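Local coordinates for protein sorting nexin-21 (Mus musculus, PDB 4YMR) that binds membranes enriched in phosphatidylinositol 3-phosphate and phosphatidylinositol 4,5-bisphosphate, may act in intracellular trafficking, and is represented here by its domain-swapped C-terminal PXB/TPR domain, at residues Q19-C23 / T24-R28; W38-Q41 / T42-T46; L97-H100 / V101-W105; A120-A124 / G125-T129. One frame throughout, in Å; residues are numbered along the deposited sequence.

The four contacts are local ones, each along or just after a helix of this all-helical PXB/TPR domain, and they follow one another in series. Contact 1 turns the chain from helix 12-24 into helix 27-43, and contact 2 closes that second helix, their centres about 22 Å apart. Contact 3 lies within helix 93-106, and contact 4 ends helix 112-122; their centres are about 17 Å apart and they touch where L97 CD1 packs on L121 CD2 at 4.3 Å. Contacts 1 and 3, with centres about 45 Å apart on opposite sides of the chain's centre, both touch the second subunit, in keeping with a domain-swapped, elongated chain.

Contact 1 (Q19-C23 / T24-R28); sequences QSLTC and TGLYR
S20 gives its carbonyl O to T24 N at 2.9 Å, a bond lying nearly along the C=O axis and an i to i+4 bond of the last turn of helix 12-24. Next, L21 supplies the acceptor on which the turn depends: its O takes G25 N at 3.0 Å, L26 N at 2.9 Å and the hydroxyl T24 OG1 at 3.2 Å. The hydroxyl stands above the carbonyl plane, brought there by a T24 chi1 of 73° that sets OG1 between the backbone N and the carbonyl carbon. L21 also crosses L26 obliquely, CD2 to CD1 at 3.6 Å, before its side chain continues onto A30 and L33. This is a tight helix-to-helix turn, as expected between the antiparallel helices of a TPR-like hairpin: G25 leaves the helix with positive phi, and L26 is the N-cap residue of helix 27-43. T22 meets Y27 at about a right angle, with Y27 CE1 3.9 Å from T22 CG2 and 3.5 Å from T22 O, while T22 OG1 is engaged by A18 O and W34 NE1. One face of the Y27 ring lies over G25 C. C23 packs on I139 of the second subunit.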
ATOM      1  N   GLN A  19      15.906  -1.989   6.476  1.00 36.39           N
ATOM      2  CA  GLN A  19      15.673  -3.332   5.954  1.00 35.91           C
ATOM      3  C   GLN A  19      16.963  -4.148   5.791  1.00 34.42           C
ATOM      4  O   GLN A  19      17.006  -5.318   6.162  1.00 42.85           O
ATOM      5  CB  GLN A  19      14.892  -3.310   4.644  1.00 34.42           C
ATOM      6  CG  GLN A  19      14.508  -4.710   4.159  1.00 38.82           C
ATOM      7  CD  GLN A  19      14.228  -4.769   2.667  1.00 47.82           C
ATOM      8  OE1 GLN A  19      14.825  -4.028   1.874  1.00 46.40           O
ATOM      9  NE2 GLN A  19      13.317  -5.656   2.276  1.00 49.66           N
ATOM     10  N   SER A  20      18.022  -3.539   5.270  1.00 34.47           N
ATOM     11  CA  SER A  20      19.263  -4.292   5.066  1.00 43.17           C
ATOM     12  C   SER A  20      19.890  -4.667   6.401  1.00 39.97           C
ATOM     13  O   SER A  20      20.307  -5.808   6.600  1.00 45.51           O
ATOM     14  CB  SER A  20      20.261  -3.543   4.169  1.00 47.77           C
ATOM     15  OG  SER A  20      20.667  -2.310   4.733  1.00 60.89           O
ATOM     16  N   LEU A  21      19.930  -3.703   7.314  1.00 42.26           N
ATOM     17  CA  LEU A  21      20.422  -3.928   8.669  1.00 46.71           C
ATOM     18  C   LEU A  21      19.705  -5.088   9.371  1.00 38.84           C
ATOM     19  O   LEU A  21      20.342  -5.892  10.044  1.00 44.81           O
ATOM     20  CB  LEU A  21      20.306  -2.639   9.499  1.00 48.11           C
ATOM     21  CG  LEU A  21      21.274  -1.512   9.134  1.00 44.80           C
ATOM     22  CD1 LEU A  21      21.006  -0.261   9.966  1.00 38.44           C
ATOM     23  CD2 LEU A  21      22.721  -1.971   9.310  1.00 43.71           C
ATOM     24  N   THR A  22      18.387  -5.167   9.195  1.00 38.35           N
ATOM     25  CA  THR A  22      17.563  -6.220   9.795  1.00 39.68           C
ATOM     26  C   THR A  22      17.845  -7.580   9.157  1.00 40.56           C
ATOM     27  O   THR A  22      17.848  -8.614   9.831  1.00 42.44           O
ATOM     28  CB  THR A  22      16.042  -5.888   9.663  1.00 28.23           C
ATOM     29  OG1 THR A  22      15.760  -4.629  10.286  1.00 32.19           O
ATOM     30  CG2 THR A  22      15.179  -6.957  10.313  1.00 25.32           C
ATOM     31  N   CYS A  23      18.075  -7.573   7.851  1.00 46.65           N
ATOM     32  CA  CYS A  23      18.354  -8.809   7.139  1.00 54.04           C
ATOM     33  C   CYS A  23      19.740  -9.358   7.454  1.00 51.82           C
ATOM     34  O   CYS A  23      19.937 -10.570   7.437  1.00 59.74           O
ATOM     35  CB  CYS A  23      18.120  -8.652   5.634  1.00 52.36           C
ATOM     36  SG  CYS A  23      16.359  -8.693   5.244  1.00 69.00           S
ATOM     37  N   THR A  24      20.689  -8.477   7.767  1.00 46.85           N
ATOM     38  CA  THR A  24      21.998  -8.937   8.228  1.00 48.52           C
ATOM     39  C   THR A  24      21.987  -9.417   9.701  1.00 45.79           C
ATOM     40  O   THR A  24      22.676 -10.375  10.050  1.00 56.34           O
ATOM     41  CB  THR A  24      23.154  -7.921   7.905  1.00 48.33           C
ATOM     42  OG1 THR A  24      23.081  -6.772   8.757  1.00 53.13           O
ATOM     43  CG2 THR A  24      23.093  -7.483   6.441  1.00 36.55           C
ATOM     44  N   GLY A  25      21.191  -8.774  10.551  1.00 42.45           N
ATOM     45  CA  GLY A  25      21.040  -9.210  11.930  1.00 38.52           C
ATOM     46  C   GLY A  25      21.451  -8.144  12.928  1.00 37.51           C
ATOM     47  O   GLY A  25      21.609  -8.417  14.115  1.00 33.52           O
ATOM     48  N   LEU A  26      21.642  -6.924  12.439  1.00 37.90           N
ATOM     49  CA  LEU A  26      21.975  -5.795  13.296  1.00 37.16           C
ATOM     50  C   LEU A  26      20.690  -5.161  13.845  1.00 32.30           C
ATOM     51  O   LEU A  26      20.315  -4.054  13.467  1.00 32.97           O
ATOM     52  CB  LEU A  26      22.823  -4.772  12.525  1.00 43.47           C
ATOM     53  CG  LEU A  26      24.239  -5.211  12.122  1.00 42.81           C
ATOM     54  CD1 LEU A  26      24.905  -4.210  11.173  1.00 40.95           C
ATOM     55  CD2 LEU A  26      25.104  -5.429  13.357  1.00 38.25           C
ATOM     56  N   TYR A  27      20.023  -5.871  14.748  1.00 29.66           N
ATOM     57  CA  TYR A  27      18.698  -5.469  15.217  1.00 32.41           C
ATOM     58  C   TYR A  27      18.664  -4.147  15.977  1.00 30.52           C
ATOM     59  O   TYR A  27      17.784  -3.327  15.733  1.00 38.87           O
ATOM     60  CB  TYR A  27      18.023  -6.596  16.005  1.00 32.19           C
ATOM     61  CG  TYR A  27      17.882  -7.832  15.155  1.00 37.02           C
ATOM     62  CD1 TYR A  27      17.048  -7.829  14.046  1.00 28.50           C
ATOM     63  CD2 TYR A  27      18.616  -8.987  15.429  1.00 33.11           C
ATOM     64  CE1 TYR A  27      16.924  -8.937  13.242  1.00 31.01           C
ATOM     65  CE2 TYR A  27      18.497 -10.118  14.632  1.00 25.00           C
ATOM     66  CZ  TYR A  27      17.645 -10.087  13.533  1.00 35.81           C
ATOM     67  OH  TYR A  27      17.509 -11.190  12.706  1.00 39.73           O
ATOM     68  N   ARG A  28      19.630  -3.928  16.866  1.00 31.48           N
ATOM     69  CA  ARG A  28      19.693  -2.686  17.629  1.00 36.01           C
ATOM     70  C   ARG A  28      19.953  -1.462  16.741  1.00 45.72           C
ATOM     71  O   ARG A  28      19.334  -0.407  16.940  1.00 44.01           O
ATOM     72  CB  ARG A  28      20.708  -2.790  18.774  1.00 38.71           C
ATOM     73  CG  ARG A  28      20.628  -1.647  19.778  1.00 41.61           C
ATOM     74  CD  ARG A  28      21.102  -2.081  21.169  1.00 62.21           C
ATOM     75  NE  ARG A  28      20.119  -2.912  21.860  1.00 70.00           N
ATOM     76  CZ  ARG A  28      19.007  -2.440  22.415  1.00 74.50           C
ATOM     77  NH1 ARG A  28      18.736  -1.147  22.361  1.00 84.16           N
ATOM     78  NH2 ARG A  28      18.164  -3.259  23.021  1.00 75.73           N
TER

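Contact 2 (W38-Q41 / T42-T46); sequences WQLQ and TQLGT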
ATOM      1  N   TRP A  38       8.911   5.496  11.422  1.00 39.07           N
ATOM      2  CA  TRP A  38       7.562   5.423  11.982  1.00 38.13           C
ATOM      3  C   TRP A  38       7.030   6.795  12.425  1.00 46.71           C
ATOM      4  O   TRP A  38       5.922   7.182  12.068  1.00 47.61           O
ATOM      5  CB  TRP A  38       7.484   4.432  13.147  1.00 33.37           C
ATOM      6  CG  TRP A  38       6.112   4.397  13.733  1.00 32.53           C
ATOM      7  CD1 TRP A  38       5.717   4.918  14.932  1.00 31.52           C
ATOM      8  CD2 TRP A  38       4.930   3.876  13.111  1.00 30.09           C
ATOM      9  NE1 TRP A  38       4.372   4.720  15.110  1.00 35.20           N
ATOM     10  CE2 TRP A  38       3.861   4.082  14.002  1.00 34.18           C
ATOM     11  CE3 TRP A  38       4.669   3.237  11.888  1.00 28.79           C
ATOM     12  CZ2 TRP A  38       2.563   3.676  13.721  1.00 29.68           C
ATOM     13  CZ3 TRP A  38       3.383   2.831  11.609  1.00 28.24           C
ATOM     14  CH2 TRP A  38       2.345   3.058  12.515  1.00 28.78           C
ATOM     15  N   GLN A  39       7.828   7.513  13.207  1.00 51.27           N
ATOM     16  CA  GLN A  39       7.526   8.885  13.628  1.00 53.15           C
ATOM     17  C   GLN A  39       7.257   9.849  12.457  1.00 50.81           C
ATOM     18  O   GLN A  39       6.274  10.596  12.480  1.00 49.43           O
ATOM     19  CB  GLN A  39       8.664   9.429  14.506  1.00 62.71           C
ATOM     20  CG  GLN A  39       8.604  10.932  14.795  1.00 63.88           C
ATOM     21  CD  GLN A  39       7.554  11.285  15.825  1.00 60.48           C
ATOM     22  OE1 GLN A  39       7.135  10.435  16.609  1.00 67.05           O
ATOM     23  NE2 GLN A  39       7.122  12.543  15.831  1.00 61.09           N
ATOM     24  N   LEU A  40       8.136   9.847  11.455  1.00 46.06           N
ATOM     25  CA  LEU A  40       7.921  10.618  10.230  1.00 47.17           C
ATOM     26  C   LEU A  40       6.515  10.387   9.658  1.00 55.87           C
ATOM     27  O   LEU A  40       5.745  11.327   9.462  1.00 65.00           O
ATOM     28  CB  LEU A  40       8.981  10.266   9.173  1.00 41.41           C
ATOM     29  CG  LEU A  40      10.428  10.730   9.389  1.00 64.41           C
ATOM     30  CD1 LEU A  40      11.392   9.905   8.547  1.00 73.22           C
ATOM     31  CD2 LEU A  40      10.603  12.219   9.079  1.00 71.48           C
ATOM     32  N   GLN A  41       6.189   9.124   9.410  1.00 50.29           N
ATOM     33  CA  GLN A  41       4.924   8.748   8.790  1.00 49.08           C
ATOM     34  C   GLN A  41       3.695   9.118   9.617  1.00 53.71           C
ATOM     35  O   GLN A  41       2.676   9.520   9.061  1.00 56.28           O
ATOM     36  CB  GLN A  41       4.900   7.239   8.502  1.00 39.64           C
ATOM     37  CG  GLN A  41       6.020   6.751   7.594  1.00 39.44           C
ATOM     38  CD  GLN A  41       6.001   5.235   7.420  1.00 44.78           C
ATOM     39  OE1 GLN A  41       5.120   4.684   6.759  1.00 49.07           O
ATOM     40  NE2 GLN A  41       6.971   4.558   8.023  1.00 42.23           N
ATOM     41  N   THR A  42       3.800   8.994  10.941  1.00 56.55           N
ATOM     42  CA  THR A  42       2.641   9.104  11.831  1.00 60.18           C
ATOM     43  C   THR A  42       2.093  10.530  11.966  1.00 71.88           C
ATOM     44  O   THR A  42       0.918  10.719  12.278  1.00 78.88           O
ATOM     45  CB  THR A  42       2.930   8.503  13.238  1.00 68.58           C
ATOM     46  OG1 THR A  42       1.718   8.427  13.994  1.00 73.02           O
ATOM     47  CG2 THR A  42       3.927   9.339  14.002  1.00 67.33           C
ATOM     48  N   GLN A  43       2.932  11.530  11.715  1.00 78.99           N
ATOM     49  CA  GLN A  43       2.489  12.922  11.769  1.00 92.26           C
ATOM     50  C   GLN A  43       2.434  13.489  10.366  1.00 99.75           C
ATOM     51  O   GLN A  43       1.408  13.996   9.925  1.00106.60           O
ATOM     52  CB  GLN A  43       3.447  13.764  12.619  1.00 97.28           C
ATOM     53  CG  GLN A  43       2.836  14.359  13.884  1.00101.39           C
ATOM     54  CD  GLN A  43       3.366  13.698  15.147  1.00106.61           C
ATOM     55  OE1 GLN A  43       3.667  12.502  15.155  1.00101.86           O
ATOM     56  NE2 GLN A  43       3.494  14.478  16.219  1.00110.94           N
ATOM     57  N   LEU A  44       3.563  13.382   9.674  1.00 96.43           N
ATOM     58  CA  LEU A  44       3.741  13.959   8.350  1.00 89.61           C
ATOM     59  C   LEU A  44       3.201  13.028   7.258  1.00 80.46           C
ATOM     60  O   LEU A  44       3.947  12.523   6.416  1.00 77.82           O
ATOM     61  CB  LEU A  44       5.224  14.269   8.133  1.00 93.85           C
ATOM     62  CG  LEU A  44       5.904  14.825   9.394  1.00 98.62           C
ATOM     63  CD1 LEU A  44       7.341  14.328   9.556  1.00 96.22           C
ATOM     64  CD2 LEU A  44       5.864  16.354   9.425  1.00103.26           C
ATOM     65  N   GLY A  45       1.890  12.802   7.296  1.00 75.98           N
ATOM     66  CA  GLY A  45       1.193  12.057   6.267  1.00 81.13           C
ATOM     67  C   GLY A  45       0.076  11.219   6.854  1.00 93.79           C
ATOM     68  O   GLY A  45      -0.788  10.733   6.118  1.00 99.26           O
ATOM     69  N   THR A  46       0.086  11.094   8.184  1.00101.28           N
ATOM     70  CA  THR A  46      -0.695  10.087   8.920  1.00113.54           C
ATOM     71  C   THR A  46      -0.179   8.689   8.506  1.00120.97           C
ATOM     72  O   THR A  46       0.506   8.025   9.294  1.00120.73           O
ATOM     73  CB  THR A  46      -2.227  10.311   8.771  1.00129.29           C
ATOM     74  OG1 THR A  46      -2.524  11.710   8.906  1.00128.97           O
ATOM     75  CG2 THR A  46      -2.988   9.536   9.839  1.00128.61           C
TER
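Q39 and Q43, one helical turn apart, cross obliquely with their amide planes 57° apart, and Q39 NE2 comes to 3.5 Å from Q43 OE1. The bend of Q39 at chi2 (76°) swings its amide along the helix toward Q43. L40 and L44 also cross at a slant, their methyls L40 CD2 and L44 CD1 3.9 Å apart, while L44 CB sits 3.3 Å from L40 O. That same oxygen accepts L44 N at 3.0 Å, so backbone and side chain of L44 both lie against the carbonyl of L40. T42 lays its methyl back against the preceding turn: CG2, placed between the backbone N and the carbonyl carbon, rests 3.1 Å from Q39 O, and T42 N bonds to W38 O at 3.0 Å with a weak second bond to Q39 O. Obliquely to the W38 ring stands T42 CB, 4.5 Å from W38 NE1. Beyond Q43 the chain leaves the helix through L44, the centre of an inverse gamma turn, and G45 follows with positive phi. This C-terminal end of helix 27-43 leans on helix 52-66: W38 packs on T56 and L57, and Q41, buried beside R52 and P53, gives its NE2 to T56 OG1 and to A37 O.

Contact 3 (L97-H100 / V101-W105); sequences LEAH and VRLSW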
ATOM      1  N   LEU A  97     -12.044   5.995  -9.019  1.00 32.20           N
ATOM      2  CA  LEU A  97     -13.494   6.078  -9.159  1.00 31.44           C
ATOM      3  C   LEU A  97     -13.865   7.336  -9.928  1.00 32.06           C
ATOM      4  O   LEU A  97     -14.615   7.269 -10.893  1.00 39.21           O
ATOM      5  CB  LEU A  97     -14.220   5.992  -7.806  1.00 27.49           C
ATOM      6  CG  LEU A  97     -14.210   4.597  -7.151  1.00 31.03           C
ATOM      7  CD1 LEU A  97     -14.876   4.587  -5.792  1.00 33.08           C
ATOM      8  CD2 LEU A  97     -14.847   3.522  -8.046  1.00 33.48           C
ATOM      9  N   GLU A  98     -13.303   8.473  -9.525  1.00 34.53           N
ATOM     10  CA  GLU A  98     -13.589   9.749 -10.181  1.00 33.36           C
ATOM     11  C   GLU A  98     -13.157   9.748 -11.657  1.00 36.18           C
ATOM     12  O   GLU A  98     -13.896  10.200 -12.534  1.00 39.03           O
ATOM     13  CB  GLU A  98     -12.950  10.916  -9.411  1.00 36.58           C
ATOM     14  CG  GLU A  98     -12.977  12.263 -10.136  1.00 41.25           C
ATOM     15  CD  GLU A  98     -14.383  12.827 -10.282  1.00 68.89           C
ATOM     16  OE1 GLU A  98     -15.095  12.930  -9.260  1.00 76.00           O
ATOM     17  OE2 GLU A  98     -14.784  13.166 -11.420  1.00 80.22           O
ATOM     18  N   ALA A  99     -11.971   9.224 -11.932  1.00 30.66           N
ATOM     19  CA  ALA A  99     -11.480   9.175 -13.301  1.00 32.68           C
ATOM     20  C   ALA A  99     -12.349   8.238 -14.133  1.00 35.40           C
ATOM     21  O   ALA A  99     -12.583   8.479 -15.312  1.00 41.61           O
ATOM     22  CB  ALA A  99     -10.028   8.734 -13.332  1.00 36.54           C
ATOM     23  N   HIS A 100     -12.829   7.173 -13.501  1.00 37.01           N
ATOM     24  CA  HIS A 100     -13.734   6.223 -14.150  1.00 32.92           C
ATOM     25  C   HIS A 100     -15.117   6.797 -14.443  1.00 29.90           C
ATOM     26  O   HIS A 100     -15.693   6.512 -15.494  1.00 38.02           O
ATOM     27  CB  HIS A 100     -13.877   4.946 -13.314  1.00 27.92           C
ATOM     28  CG  HIS A 100     -14.488   3.800 -14.059  1.00 31.00           C
ATOM     29  ND1 HIS A 100     -15.819   3.459 -13.935  1.00 38.49           N
ATOM     30  CD2 HIS A 100     -13.949   2.924 -14.940  1.00 32.91           C
ATOM     31  CE1 HIS A 100     -16.069   2.416 -14.709  1.00 39.38           C
ATOM     32  NE2 HIS A 100     -14.960   2.067 -15.325  1.00 35.43           N
ATOM     33  N   VAL A 101     -15.657   7.585 -13.517  1.00 33.76           N
ATOM     34  CA  VAL A 101     -16.949   8.246 -13.737  1.00 37.47           C
ATOM     35  C   VAL A 101     -16.828   9.261 -14.863  1.00 40.51           C
ATOM     36  O   VAL A 101     -17.682   9.329 -15.737  1.00 37.52           O
ATOM     37  CB  VAL A 101     -17.461   8.972 -12.477  1.00 35.07           C
ATOM     38  CG1 VAL A 101     -18.590   9.943 -12.843  1.00 43.28           C
ATOM     39  CG2 VAL A 101     -17.938   7.983 -11.460  1.00 39.67           C
ATOM     40  N   ARG A 102     -15.754  10.046 -14.826  1.00 46.46           N
ATOM     41  CA  ARG A 102     -15.490  11.041 -15.851  1.00 44.48           C
ATOM     42  C   ARG A 102     -15.248  10.404 -17.232  1.00 45.43           C
ATOM     43  O   ARG A 102     -15.818  10.846 -18.229  1.00 54.99           O
ATOM     44  CB  ARG A 102     -14.320  11.936 -15.424  1.00 48.20           C
ATOM     45  CG  ARG A 102     -13.681  12.703 -16.565  1.00 61.55           C
ATOM     46  CD  ARG A 102     -12.692  13.724 -16.052  1.00 74.22           C
ATOM     47  NE  ARG A 102     -13.323  15.022 -15.817  1.00 83.10           N
ATOM     48  CZ  ARG A 102     -13.804  15.422 -14.644  1.00 78.88           C
ATOM     49  NH1 ARG A 102     -13.728  14.615 -13.589  1.00 75.29           N
ATOM     50  NH2 ARG A 102     -14.356  16.627 -14.528  1.00 67.31           N
ATOM     51  N   LEU A 103     -14.429   9.354 -17.288  1.00 42.44           N
ATOM     52  CA  LEU A 103     -14.097   8.701 -18.562  1.00 36.89           C
ATOM     53  C   LEU A 103     -15.278   7.943 -19.182  1.00 45.83           C
ATOM     54  O   LEU A 103     -15.319   7.737 -20.402  1.00 50.31           O
ATOM     55  CB  LEU A 103     -12.854   7.800 -18.428  1.00 33.06           C
ATOM     56  CG  LEU A 103     -11.510   8.531 -18.236  1.00 39.07           C
ATOM     57  CD1 LEU A 103     -10.399   7.632 -17.677  1.00 28.76           C
ATOM     58  CD2 LEU A 103     -11.064   9.193 -19.544  1.00 44.71           C
ATOM     59  N   SER A 104     -16.233   7.533 -18.342  1.00 46.29           N
ATOM     60  CA  SER A 104     -17.475   6.901 -18.801  1.00 41.22           C
ATOM     61  C   SER A 104     -18.385   7.900 -19.522  1.00 46.64           C
ATOM     62  O   SER A 104     -19.069   7.543 -20.477  1.00 54.30           O
ATOM     63  CB  SER A 104     -18.229   6.259 -17.635  1.00 43.77           C
ATOM     64  OG  SER A 104     -17.584   5.083 -17.192  1.00 30.04           O
ATOM     65  N   TRP A 105     -18.379   9.148 -19.057  1.00 51.91           N
ATOM     66  CA  TRP A 105     -19.092  10.249 -19.714  1.00 54.02           C
ATOM     67  C   TRP A 105     -18.517  10.553 -21.096  1.00 46.60           C
ATOM     68  O   TRP A 105     -19.218  10.480 -22.089  1.00 42.38           O
ATOM     69  CB  TRP A 105     -19.024  11.506 -18.849  1.00 62.90           C
ATOM     70  CG  TRP A 105     -20.028  12.567 -19.213  1.00 77.17           C
ATOM     71  CD1 TRP A 105     -19.807  13.693 -19.960  1.00 77.95           C
ATOM     72  CD2 TRP A 105     -21.407  12.604 -18.828  1.00 86.11           C
ATOM     73  NE1 TRP A 105     -20.968  14.424 -20.065  1.00 85.62           N
ATOM     74  CE2 TRP A 105     -21.964  13.779 -19.379  1.00 91.92           C
ATOM     75  CE3 TRP A 105     -22.226  11.760 -18.069  1.00 87.44           C
ATOM     76  CZ2 TRP A 105     -23.305  14.126 -19.198  1.00 95.62           C
ATOM     77  CZ3 TRP A 105     -23.556  12.107 -17.890  1.00 91.16           C
ATOM     78  CH2 TRP A 105     -24.082  13.278 -18.452  1.00 93.10           C
TER
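E98 and R102 are both extended at chi1, with each CG opposite its own backbone N (170° and 162°); a bend at chi2 of E98 and another at chi3 of R102 then fold their charged ends together. E98 OE2 reaches R102 NH1 at 2.8 Å, a salt bridge entering at the guanidinium edge near its plane, though the carboxylate and guanidinium planes are 45° apart. S104 OG lies 3.9 Å above one face of the H100 ring, offset toward the rim. A hydrogen bond from R74 of the second subunit holds that hydroxyl, while H100 ND1 makes a weak one to S114. Without the imidazole, as with an alanine here, S114 OG would probably lose this partner and a gap would open beside S104. L103 settles on the carbonyl of A99, CG 3.1 Å from A99 O, and faces A73 of the second subunit. V101, turned instead to S114 of helix 112-122, brings CG2 to 3.4 Å from L97 O. The backbone beneath is regular, V101 N bonding to L97 O at 2.8 Å and R102 N to E98 O at 3.0 Å. The pairing is an i to i+4 Glu-Arg salt bridge of an alpha-helix, and helix 93-106 packs against both helix 112-122 and the second subunit of the domain-swapped assembly.

Contact 4 (A120-A124 / G125-T129); sequences ALQEA and GLTST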
ATOM      1  N   ALA A 120     -20.545   6.662  -1.415  1.00 51.66           N
ATOM      2  CA  ALA A 120     -20.648   5.907  -0.179  1.00 46.54           C
ATOM      3  C   ALA A 120     -19.385   6.132   0.621  1.00 53.92           C
ATOM      4  O   ALA A 120     -19.419   6.173   1.852  1.00 61.51           O
ATOM      5  CB  ALA A 120     -20.844   4.430  -0.466  1.00 47.51           C
ATOM      6  N   LEU A 121     -18.270   6.282  -0.090  1.00 51.00           N
ATOM      7  CA  LEU A 121     -17.005   6.704   0.513  1.00 50.00           C
ATOM      8  C   LEU A 121     -17.113   8.138   1.028  1.00 56.27           C
ATOM      9  O   LEU A 121     -16.393   8.539   1.946  1.00 63.09           O
ATOM     10  CB  LEU A 121     -15.872   6.625  -0.512  1.00 54.55           C
ATOM     11  CG  LEU A 121     -15.014   5.368  -0.614  1.00 56.71           C
ATOM     12  CD1 LEU A 121     -15.871   4.155  -0.889  1.00 65.71           C
ATOM     13  CD2 LEU A 121     -13.984   5.547  -1.711  1.00 55.33           C
ATOM     14  N   GLN A 122     -18.008   8.910   0.418  1.00 58.43           N
ATOM     15  CA  GLN A 122     -18.248  10.288   0.826  1.00 64.39           C
ATOM     16  C   GLN A 122     -19.296  10.367   1.953  1.00 73.58           C
ATOM     17  O   GLN A 122     -19.100  11.086   2.930  1.00 79.55           O
ATOM     18  CB  GLN A 122     -18.623  11.157  -0.390  1.00 57.65           C
ATOM     19  CG  GLN A 122     -17.479  11.373  -1.400  1.00 46.52           C
ATOM     20  CD  GLN A 122     -17.958  11.943  -2.748  1.00 47.53           C
ATOM     21  OE1 GLN A 122     -19.156  12.007  -3.026  1.00 42.54           O
ATOM     22  NE2 GLN A 122     -17.013  12.356  -3.583  1.00 47.06           N
ATOM     23  N   GLU A 123     -20.384   9.603   1.823  1.00 76.62           N
ATOM     24  CA  GLU A 123     -21.448   9.537   2.831  1.00 82.89           C
ATOM     25  C   GLU A 123     -21.046   8.823   4.116  1.00 89.36           C
ATOM     26  O   GLU A 123     -21.851   8.698   5.045  1.00 98.90           O
ATOM     27  CB  GLU A 123     -22.686   8.837   2.268  1.00 87.88           C
ATOM     28  CG  GLU A 123     -23.675   9.755   1.605  1.00101.69           C
ATOM     29  CD  GLU A 123     -25.107   9.355   1.892  1.00113.46           C
ATOM     30  OE1 GLU A 123     -25.744   8.747   1.008  1.00114.44           O
ATOM     31  OE2 GLU A 123     -25.593   9.646   3.006  1.00118.53           O
ATOM     32  N   ALA A 124     -19.815   8.330   4.153  1.00 84.90           N
ATOM     33  CA  ALA A 124     -19.300   7.632   5.322  1.00 79.27           C
ATOM     34  C   ALA A 124     -17.969   8.237   5.751  1.00 83.16           C
ATOM     35  O   ALA A 124     -17.348   7.777   6.711  1.00 90.36           O
ATOM     36  CB  ALA A 124     -19.128   6.136   5.016  1.00 65.72           C
ATOM     37  N   GLY A 125     -17.534   9.272   5.034  1.00 76.41           N
ATOM     38  CA  GLY A 125     -16.378  10.062   5.428  1.00 63.61           C
ATOM     39  C   GLY A 125     -14.995   9.663   4.939  1.00 55.66           C
ATOM     40  O   GLY A 125     -14.018  10.266   5.370  1.00 54.59           O
ATOM     41  N   LEU A 126     -14.884   8.689   4.036  1.00 52.05           N
ATOM     42  CA  LEU A 126     -13.560   8.145   3.689  1.00 49.60           C
ATOM     43  C   LEU A 126     -12.757   8.907   2.621  1.00 47.03           C
ATOM     44  O   LEU A 126     -11.582   8.599   2.375  1.00 44.18           O
ATOM     45  CB  LEU A 126     -13.665   6.654   3.350  1.00 53.31           C
ATOM     46  CG  LEU A 126     -14.303   5.925   4.533  1.00 56.66           C
ATOM     47  CD1 LEU A 126     -14.950   4.615   4.121  1.00 59.71           C
ATOM     48  CD2 LEU A 126     -13.274   5.706   5.638  1.00 50.53           C
ATOM     49  N   THR A 127     -13.387   9.899   1.997  1.00 39.86           N
ATOM     50  CA  THR A 127     -12.707  10.749   1.030  1.00 37.91           C
ATOM     51  C   THR A 127     -13.483  12.066   0.914  1.00 43.85           C
ATOM     52  O   THR A 127     -14.646  12.140   1.294  1.00 48.36           O
ATOM     53  CB  THR A 127     -12.603  10.053  -0.360  1.00 49.49           C
ATOM     54  OG1 THR A 127     -11.550  10.642  -1.134  1.00 51.27           O
ATOM     55  CG2 THR A 127     -13.913  10.157  -1.118  1.00 38.66           C
ATOM     56  N   SER A 128     -12.849  13.104   0.383  1.00 45.68           N
ATOM     57  CA  SER A 128     -13.504  14.402   0.245  1.00 50.76           C
ATOM     58  C   SER A 128     -14.526  14.421  -0.886  1.00 54.89           C
ATOM     59  O   SER A 128     -14.352  13.726  -1.884  1.00 67.16           O
ATOM     60  CB  SER A 128     -12.455  15.490   0.003  1.00 55.75           C
ATOM     61  OG  SER A 128     -11.473  15.069  -0.922  1.00 54.21           O
ATOM     62  N   THR A 129     -15.602  15.191  -0.746  1.00 41.75           N
ATOM     63  CA  THR A 129     -16.320  15.589  -1.952  1.00 49.59           C
ATOM     64  C   THR A 129     -15.381  16.624  -2.604  1.00 65.30           C
ATOM     65  O   THR A 129     -14.524  17.184  -1.915  1.00 76.79           O
ATOM     66  CB  THR A 129     -17.794  15.996  -1.683  1.00 50.26           C
ATOM     67  OG1 THR A 129     -18.450  14.892  -1.045  1.00 54.46           O
ATOM     68  CG2 THR A 129     -18.532  16.256  -2.988  1.00 45.96           C
TER
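L121 O gathers the bonds of the tight side of this helix end, taking L126 N nearly in line with its carbonyl, at 2.6 Å (short as modelled), and T127 N in a weak bond at 3.3 Å. G125 N bonds to Q122 O at 3.2 Å, approaching from well above the carbonyl plane. Around the L121 carbonyl the apolar parts close in: T127 CG2 touches Q122 CG at 3.8 Å and L121 CB at 4.1 Å, since a chi1 of -159° leaves CG2 between the backbone N and the carbonyl carbon, turned to both. L121 and T127 continue inward onto L93 and A94 of helix 93-106. The other side is looser and more exposed. There Q122, extended beyond CG, runs along the outgoing loop and crosses T129 at about a right angle, T129 OG1 lying 3.4 Å from Q122 CD. Q122 NE2 makes a weak bond to S128 O, at 3.4 Å. Shortening Q122 to an alanine would probably leave the loop at S128 and T129 freer to move, as the weak hydrogen bond to S128 O and most of the contact with T129 would be lost. With G125 at positive phi as C-prime residue, and the paired bonds from L126 N to L121 O and G125 N to Q122 O, the arrangement is a Schellman motif terminating helix 112-122.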